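Local coordinates for Exo-1,5-alpha-l-arabinofuranobiosidase (Gibberella zeae, PDB 2YDT), which probably hydrolyses alpha-1,5-linked arabinan from a chain end, releasing arabinobiose, and folds as a sialidase-like beta-propeller, at residues Ser239-Lys251 with Ala260-Gly274. Residues are numbered along the deposited sequence; the frame is centred on the assembly and turned at random.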
loop_
_atom_site.group_PDB
_atom_site.type_symbol
_atom_site.label_atom_id
_atom_site.label_comp_id
_atom_site.label_asym_id
_atom_site.label_seq_id
_atom_site.Cartn_x
_atom_site.Cartn_y
_atom_site.Cartn_z
ATOM N N SER A 239 -7.404 25.996 1.968
ATOM C CA SER A 239 -7.960 24.661 1.704
ATOM C C SER A 239 -9.147 24.476 2.638
ATOM O O SER A 239 -9.096 24.910 3.803
ATOM C CB SER A 239 -6.901 23.587 1.962
ATOM O OG SER A 239 -7.477 22.301 1.867
ATOM N N ASP A 240 -10.219 23.879 2.108
ATOM C CA ASP A 240 -11.402 23.550 2.885
ATOM C C ASP A 240 -11.474 22.041 3.208
ATOM O O ASP A 240 -12.397 21.603 3.894
ATOM C CB ASP A 240 -12.663 23.979 2.129
ATOM C CG ASP A 240 -12.812 25.502 2.042
ATOM O OD1 ASP A 240 -12.610 26.188 3.072
ATOM O OD2 ASP A 240 -13.128 25.993 0.941
ATOM N N TYR A 241 -10.517 21.264 2.703
ATOM C CA TYR A 241 -10.571 19.774 2.826
ATOM C C TYR A 241 -9.154 19.217 2.561
ATOM O O TYR A 241 -8.523 19.577 1.560
ATOM C CB TYR A 241 -11.583 19.204 1.824
ATOM C CG TYR A 241 -12.013 17.751 2.051
ATOM C CD1 TYR A 241 -13.215 17.451 2.662
ATOM C CD2 TYR A 241 -11.194 16.702 1.685
ATOM C CE1 TYR A 241 -13.601 16.130 2.887
ATOM C CE2 TYR A 241 -11.571 15.388 1.904
ATOM C CZ TYR A 241 -12.781 15.109 2.476
ATOM O OH TYR A 241 -13.164 13.810 2.711
ATOM N N TRP A 242 -8.634 18.376 3.454
ATOM C CA TRP A 242 -7.341 17.782 3.220
ATOM C C TRP A 242 -7.276 16.343 3.757
ATOM O O TRP A 242 -8.290 15.831 4.262
ATOM C CB TRP A 242 -6.194 18.644 3.776
ATOM C CG TRP A 242 -6.038 18.696 5.260
ATOM C CD1 TRP A 242 -7.025 18.740 6.188
ATOM C CD2 TRP A 242 -4.809 18.745 5.982
ATOM N NE1 TRP A 242 -6.495 18.773 7.431
ATOM C CE2 TRP A 242 -5.137 18.832 7.347
ATOM C CE3 TRP A 242 -3.470 18.713 5.613
ATOM C CZ2 TRP A 242 -4.175 18.867 8.346
ATOM C CZ3 TRP A 242 -2.514 18.798 6.595
ATOM C CH2 TRP A 242 -2.876 18.867 7.962
ATOM N N PHE A 243 -6.129 15.710 3.564
ATOM C CA PHE A 243 -5.934 14.278 3.822
ATOM C C PHE A 243 -4.740 14.023 4.752
ATOM O O PHE A 243 -3.821 13.268 4.437
ATOM C CB PHE A 243 -5.743 13.551 2.466
ATOM C CG PHE A 243 -6.936 13.636 1.523
ATOM C CD1 PHE A 243 -7.882 12.624 1.455
ATOM C CD2 PHE A 243 -7.105 14.744 0.703
ATOM C CE1 PHE A 243 -8.979 12.736 0.589
ATOM C CE2 PHE A 243 -8.177 14.834 -0.156
ATOM C CZ PHE A 243 -9.103 13.832 -0.221
ATOM N N PRO A 244 -4.756 14.587 5.972
ATOM C CA PRO A 244 -3.637 14.375 6.875
ATOM C C PRO A 244 -3.420 12.904 7.276
ATOM O O PRO A 244 -4.379 12.135 7.343
ATOM C CB PRO A 244 -4.029 15.221 8.102
ATOM C CG PRO A 244 -5.491 15.245 8.075
ATOM C CD PRO A 244 -5.844 15.347 6.605
ATOM N N VAL A 245 -2.166 12.514 7.452
ATOM C CA VAL A 245 -1.835 11.155 7.882
ATOM C C VAL A 245 -2.186 10.958 9.360
ATOM O O VAL A 245 -1.689 11.692 10.244
ATOM C CB VAL A 245 -0.392 10.771 7.577
ATOM C CG1 VAL A 245 -0.133 9.298 7.970
ATOM C CG2 VAL A 245 -0.085 10.982 6.064
ATOM N N TYR A 246 -3.043 9.969 9.626
ATOM C CA TYR A 246 -3.418 9.582 10.991
ATOM C C TYR A 246 -3.065 8.120 11.205
ATOM O O TYR A 246 -2.840 7.346 10.265
ATOM C CB TYR A 246 -4.910 9.798 11.263
ATOM C CG TYR A 246 -5.315 11.172 11.732
ATOM C CD1 TYR A 246 -5.104 12.297 10.951
ATOM C CD2 TYR A 246 -5.960 11.344 12.971
ATOM C CE1 TYR A 246 -5.499 13.575 11.393
ATOM C CE2 TYR A 246 -6.345 12.608 13.405
ATOM C CZ TYR A 246 -6.127 13.703 12.603
ATOM O OH TYR A 246 -6.540 14.972 13.023
ATOM N N TYR A 247 -3.009 7.733 12.474
ATOM C CA TYR A 247 -2.755 6.346 12.848
ATOM C C TYR A 247 -3.460 5.957 14.139
ATOM O O TYR A 247 -3.899 6.798 14.916
ATOM C CB TYR A 247 -1.258 6.065 12.930
ATOM C CG TYR A 247 -0.513 6.761 14.054
ATOM C CD1 TYR A 247 -0.307 6.143 15.304
ATOM C CD2 TYR A 247 -0.093 8.071 13.890
ATOM C CE1 TYR A 247 0.423 6.807 16.317
ATOM C CE2 TYR A 247 0.579 8.734 14.879
ATOM C CZ TYR A 247 0.816 8.098 16.092
ATOM O OH TYR A 247 1.513 8.785 17.044
ATOM N N ARG A 248 -3.584 4.655 14.327
ATOM C CA ARG A 248 -4.129 4.038 15.519
ATOM C C ARG A 248 -3.220 2.901 15.964
ATOM O O ARG A 248 -2.526 2.279 15.142
ATOM C CB ARG A 248 -5.546 3.518 15.249
ATOM C CG ARG A 248 -6.538 4.619 14.899
ATOM C CD ARG A 248 -7.890 4.130 14.581
ATOM N NE ARG A 248 -8.774 5.223 14.163
ATOM C CZ ARG A 248 -10.092 5.242 14.336
ATOM N NH1 ARG A 248 -10.703 4.215 14.888
ATOM N NH2 ARG A 248 -10.820 6.276 13.944
ATOM N N LEU A 249 -3.251 2.585 17.257
ATOM C CA LEU A 249 -2.452 1.496 17.825
ATOM C C LEU A 249 -3.344 0.452 18.503
ATOM O O LEU A 249 -4.315 0.812 19.198
ATOM C CB LEU A 249 -1.468 2.049 18.864
ATOM C CG LEU A 249 -0.518 3.110 18.348
ATOM C CD1 LEU A 249 0.115 3.934 19.462
ATOM C CD2 LEU A 249 0.547 2.457 17.475
ATOM N N SER A 250 -3.037 -0.821 18.298
ATOM C CA SER A 250 -3.853 -1.899 18.862
ATOM C C SER A 250 -3.067 -3.194 19.011
ATOM O O SER A 250 -2.315 -3.573 18.139
ATOM C CB SER A 250 -5.106 -2.153 18.008
ATOM O OG SER A 250 -5.998 -3.067 18.657
ATOM N N LYS A 251 -3.300 -3.897 20.117
ATOM C CA LYS A 251 -2.798 -5.226 20.289
ATOM C C LYS A 251 -3.424 -6.231 19.329
ATOM O O LYS A 251 -2.734 -7.122 18.805
ATOM C CB LYS A 251 -3.043 -5.665 21.732
ATOM C CG LYS A 251 -1.839 -6.189 22.356
ATOM C CD LYS A 251 -0.910 -5.033 22.747
ATOM C CE LYS A 251 -0.226 -5.219 24.130
ATOM N NZ LYS A 251 1.120 -4.460 24.344
ATOM N N ALA A 260 -8.132 5.183 19.928
ATOM C CA ALA A 260 -7.950 6.618 19.704
ATOM C C ALA A 260 -7.129 6.847 18.439
ATOM O O ALA A 260 -6.258 6.040 18.077
ATOM C CB ALA A 260 -7.229 7.242 20.896
ATOM N N HIS A 261 -7.410 7.944 17.751
ATOM C CA HIS A 261 -6.626 8.294 16.582
ATOM C C HIS A 261 -5.565 9.348 16.914
ATOM O O HIS A 261 -5.654 10.053 17.938
ATOM C CB HIS A 261 -7.513 8.713 15.385
ATOM C CG HIS A 261 -8.297 9.987 15.552
ATOM N ND1 HIS A 261 -9.364 10.289 14.729
ATOM C CD2 HIS A 261 -8.207 11.017 16.442
ATOM C CE1 HIS A 261 -9.877 11.455 15.091
ATOM N NE2 HIS A 261 -9.217 11.898 16.144
ATOM N N HIS A 262 -4.558 9.417 16.058
ATOM C CA HIS A 262 -3.421 10.322 16.232
ATOM C C HIS A 262 -2.977 10.878 14.898
ATOM O O HIS A 262 -2.680 10.111 14.008
ATOM C CB HIS A 262 -2.249 9.619 16.862
ATOM C CG HIS A 262 -2.565 8.953 18.158
ATOM N ND1 HIS A 262 -2.616 9.653 19.350
ATOM C CD2 HIS A 262 -2.872 7.665 18.456
ATOM C CE1 HIS A 262 -2.923 8.817 20.325
ATOM N NE2 HIS A 262 -3.096 7.612 19.814
ATOM N N GLN A 263 -2.861 12.201 14.788
ATOM C CA GLN A 263 -2.225 12.803 13.631
ATOM C C GLN A 263 -0.723 12.685 13.721
ATOM O O GLN A 263 -0.158 12.840 14.814
ATOM C CB GLN A 263 -2.559 14.320 13.570
ATOM C CG GLN A 263 -2.087 14.965 12.297
ATOM C CD GLN A 263 -2.451 16.445 12.243
ATOM O OE1 GLN A 263 -3.085 16.974 13.200
ATOM N NE2 GLN A 263 -2.129 17.100 11.132
ATOM N N ILE A 264 -0.051 12.442 12.596
ATOM C CA ILE A 264 1.402 12.510 12.550
ATOM C C ILE A 264 1.812 13.953 12.357
ATOM O O ILE A 264 1.459 14.575 11.373
ATOM C CB ILE A 264 2.053 11.688 11.411
ATOM C CG1 ILE A 264 1.782 10.222 11.619
ATOM C CG2 ILE A 264 3.603 11.941 11.392
ATOM C CD1 ILE A 264 2.484 9.267 10.586
ATOM N N VAL A 265 2.559 14.491 13.327
ATOM C CA VAL A 265 3.144 15.844 13.226
ATOM C C VAL A 265 4.586 15.692 13.683
ATOM O O VAL A 265 4.823 15.198 14.783
ATOM C CB VAL A 265 2.397 16.861 14.120
ATOM C CG1 VAL A 265 3.007 18.288 13.982
ATOM C CG2 VAL A 265 0.899 16.952 13.791
ATOM N N SER A 266 5.568 16.058 12.848
ATOM C CA SER A 266 6.975 15.895 13.250
ATOM C C SER A 266 7.350 17.028 14.222
ATOM O O SER A 266 6.583 17.977 14.372
ATOM C CB SER A 266 7.941 15.856 12.050
ATOM O OG SER A 266 7.925 17.056 11.319
ATOM N N ASN A 267 8.527 16.884 14.829
ATOM C CA ASN A 267 9.025 17.830 15.859
ATOM C C ASN A 267 9.098 19.284 15.346
ATOM O O ASN A 267 8.863 20.235 16.119
ATOM C CB ASN A 267 10.376 17.355 16.421
ATOM C CG ASN A 267 11.453 17.289 15.362
ATOM O OD1 ASN A 267 11.348 16.522 14.409
ATOM N ND2 ASN A 267 12.514 18.113 15.521
ATOM N N ASP A 268 9.357 19.491 14.050
ATOM C CA ASP A 268 9.357 20.856 13.477
ATOM C C ASP A 268 7.989 21.381 13.030
ATOM O O ASP A 268 7.886 22.466 12.450
ATOM C CB ASP A 268 10.408 20.982 12.364
ATOM C CG ASP A 268 9.946 20.419 11.029
ATOM O OD1 ASP A 268 8.909 19.728 11.012
ATOM O OD2 ASP A 268 10.608 20.707 10.011
ATOM N N GLY A 269 6.932 20.593 13.263
ATOM C CA GLY A 269 5.578 20.995 12.925
ATOM C C GLY A 269 5.043 20.498 11.585
ATOM O O GLY A 269 3.934 20.845 11.209
ATOM N N THR A 270 5.848 19.743 10.853
ATOM C CA THR A 270 5.445 19.252 9.521
ATOM C C THR A 270 4.292 18.270 9.672
ATOM O O THR A 270 4.347 17.389 10.544
ATOM C CB THR A 270 6.596 18.567 8.780
ATOM O OG1 THR A 270 7.687 19.503 8.611
ATOM C CG2 THR A 270 6.143 18.088 7.378
ATOM N N THR A 271 3.266 18.477 8.841
ATOM C CA THR A 271 2.018 17.702 8.847
ATOM C C THR A 271 1.889 16.871 7.539
ATOM O O THR A 271 1.324 17.338 6.548
ATOM C CB THR A 271 0.811 18.609 8.979
ATOM O OG1 THR A 271 0.798 19.577 7.927
ATOM C CG2 THR A 271 0.759 19.328 10.333
ATOM N N PRO A 272 2.437 15.653 7.537
ATOM C CA PRO A 272 2.339 14.824 6.319
ATOM C C PRO A 272 0.887 14.569 5.973
ATOM O O PRO A 272 0.039 14.401 6.868
ATOM C CB PRO A 272 3.020 13.518 6.697
ATOM C CG PRO A 272 3.191 13.542 8.157
ATOM C CD PRO A 272 3.146 14.963 8.622
ATOM N N ALA A 273 0.617 14.543 4.662
ATOM C CA ALA A 273 -0.734 14.325 4.138
ATOM C C ALA A 273 -0.649 13.442 2.899
ATOM O O ALA A 273 0.315 13.510 2.143
ATOM C CB ALA A 273 -1.440 15.629 3.767
ATOM N N GLY A 274 -1.703 12.650 2.715
ATOM C CA GLY A 274 -1.902 11.886 1.471
ATOM C C GLY A 274 -1.256 10.515 1.451
ATOM O O GLY A 274 -0.105 10.338 1.879
HETATM O O HOH W 1 -5.893 16.996 11.427
HETATM O O HOH W 2 -4.414 4.461 19.142
#
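Y247 holds CG between its backbone N and carbonyl carbon (chi1 68°), which lays its ring against H262. Q263 has CG anti to its backbone N (chi1 -172°), and its extended chain passes obliquely over the Y246 ring. H262 CB sits over one face of the Y247 ring, 3.7 Å from its centroid, as a CH-pi contact. I264 CG1 packs on Y247 CD2. Q263 CB lies over the face of the Y246 ring in the same way, and the Q263 amide is nearly parallel to that ring. The edge of Y246 points at the face of H261, a T-shaped pair with planes at 70°. Q263 NE2 reaches W242 CH2 at 3.7 Å.

The backbones pair antiparallel. Y247 N donates to H262 O (2.8 Å), and H262 N returns a bond to Y247 O (2.9 Å). I264 N donates to V245 O (3.0 Å), almost straight. After the type I turn S266-G269, V245 N bonds P272 O (3.0 Å) and G274 N bonds F243 O. V245 thus bonds both arms of the loop.

Strand 262-263 forms one edge of a four-stranded antiparallel sheet, a propeller blade. Strand 245-250 lies between it and strand 223-230, while P272 packs on F301 of strand 300-303 in the next sheet.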